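Local coordinates for high-affinity zinc uptake system protein znuA (Streptococcus suis, PDB 3MFQ) that probably captures zinc or a related metal ion outside the cell and delivers it to an ABC-type uptake transporter, at residues G37-P40 / H41-V44. Numbering follows the deposited sequence.
Sequences GEDP and HLYV. With ZN (zinc ion), chain D.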
loop_
_atom_site.group_PDB
_atom_site.type_symbol
_atom_site.label_atom_id
_atom_site.label_comp_id
_atom_site.label_asym_id
_atom_site.label_seq_id
_atom_site.Cartn_x
_atom_site.Cartn_y
_atom_site.Cartn_z
ATOM N N GLY A 37 11.069 -1.351 -0.341
ATOM C CA GLY A 37 11.541 -1.402 1.028
ATOM C C GLY A 37 11.677 -0.022 1.636
ATOM O O GLY A 37 11.822 0.113 2.849
ATOM N N GLU A 38 11.636 1.005 0.791
ATOM C CA GLU A 38 11.695 2.383 1.266
ATOM C C GLU A 38 10.295 2.972 1.435
ATOM O O GLU A 38 9.306 2.390 0.987
ATOM C CB GLU A 38 12.541 3.251 0.332
ATOM C CG GLU A 38 13.998 2.821 0.243
ATOM C CD GLU A 38 14.878 3.856 -0.434
ATOM O OE1 GLU A 38 14.599 5.066 -0.291
ATOM O OE2 GLU A 38 15.860 3.461 -1.098
ATOM N N ASP A 39 10.220 4.130 2.083
ATOM C CA ASP A 39 8.939 4.735 2.421
ATOM C C ASP A 39 8.680 6.015 1.633
ATOM O O ASP A 39 9.325 7.033 1.865
ATOM C CB ASP A 39 8.887 5.029 3.919
ATOM C CG ASP A 39 7.552 5.585 4.359
ATOM O OD1 ASP A 39 6.709 5.888 3.487
ATOM O OD2 ASP A 39 7.345 5.717 5.582
ATOM N N PRO A 40 7.717 5.964 0.701
ATOM C CA PRO A 40 7.354 7.118 -0.128
ATOM C C PRO A 40 6.907 8.315 0.706
ATOM O O PRO A 40 7.077 9.449 0.267
ATOM C CB PRO A 40 6.188 6.589 -0.969
ATOM C CG PRO A 40 6.397 5.112 -1.009
ATOM C CD PRO A 40 6.953 4.761 0.337
ATOM N N HIS A 41 6.350 8.067 1.887
ATOM C CA HIS A 41 5.917 9.150 2.762
ATOM C C HIS A 41 7.063 10.110 3.053
ATOM O O HIS A 41 6.852 11.308 3.233
ATOM C CB HIS A 41 5.384 8.603 4.088
ATOM C CG HIS A 41 4.034 7.967 3.987
ATOM N ND1 HIS A 41 2.894 8.685 3.701
ATOM C CD2 HIS A 41 3.637 6.685 4.163
ATOM C CE1 HIS A 41 1.854 7.870 3.689
ATOM N NE2 HIS A 41 2.279 6.650 3.967
ATOM N N LEU A 42 8.278 9.573 3.097
ATOM C CA LEU A 42 9.440 10.339 3.531
ATOM C C LEU A 42 10.430 10.608 2.404
ATOM O O LEU A 42 11.273 11.498 2.510
ATOM C CB LEU A 42 10.158 9.603 4.663
ATOM C CG LEU A 42 9.271 9.079 5.788
ATOM C CD1 LEU A 42 10.101 8.318 6.808
ATOM C CD2 LEU A 42 8.514 10.221 6.445
ATOM N N TYR A 43 10.329 9.833 1.330
ATOM C CA TYR A 43 11.287 9.934 0.237
ATOM C C TYR A 43 11.441 11.373 -0.233
ATOM O O TYR A 43 10.455 12.065 -0.485
ATOM C CB TYR A 43 10.871 9.041 -0.932
ATOM C CG TYR A 43 11.995 8.732 -1.893
ATOM C CD1 TYR A 43 12.803 7.617 -1.710
ATOM C CD2 TYR A 43 12.251 9.553 -2.984
ATOM C CE1 TYR A 43 13.833 7.326 -2.586
ATOM C CE2 TYR A 43 13.279 9.270 -3.866
ATOM C CZ TYR A 43 14.067 8.155 -3.661
ATOM O OH TYR A 43 15.092 7.867 -4.534
ATOM N N VAL A 44 12.686 11.824 -0.336
ATOM C CA VAL A 44 12.970 13.161 -0.837
ATOM C C VAL A 44 13.649 13.085 -2.198
ATOM O O VAL A 44 14.731 12.517 -2.333
ATOM C CB VAL A 44 13.858 13.956 0.134
ATOM C CG1 VAL A 44 14.146 15.336 -0.433
ATOM C CG2 VAL A 44 13.188 14.061 1.493
HETATM ZN ZN ZN D . 1.662 4.383 4.732
#
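Asp39 and His41 hold each other closely: the Asp39 carboxylate folds forward onto the amide of His41. Asp39 CG stands anti to the backbone N (chi1 -177°), which carries OD1 to that amide; His41 N donates to Asp39 OD1 at 2.7 Å, arriving from above the carboxylate plane. The same oxygen lies near the plane of the imidazole, at its edge, 3.2 Å from His41 CD2, with carboxylate and ring almost perpendicular. The other oxygen of Asp39 is hydrogen-bonded to Thr192, so both arms of this buried group are engaged. On the backbone, Leu42 N donates to Asp39 O (3.0 Å), and Tyr43 N adds a weak bond to that carbonyl. The result is an Asx turn combined with a beta turn, with Pro40 and His41 at the corner, in the loop between strand 29-32 and helix 47-55. The turn presents the His41 ring to the zinc ion, bound through NE2 at 2.5 Å; His104, His170 and Asp254 complete the site, and Phe66 meets the ring edge-to-face. Away from the metal the fit slackens at exposed Leu42, which brings CG only to 3.9 Å from Asp39 OD2. Partly exposed Glu38 sets OE1 in plane at the Tyr43 ring edge, a non-bonded contact 3.3 Å from Tyr43 CE1. At the end of the ring, the Tyr43 hydroxyl is hydrogen-bonded to Asp49 on helix 47-55.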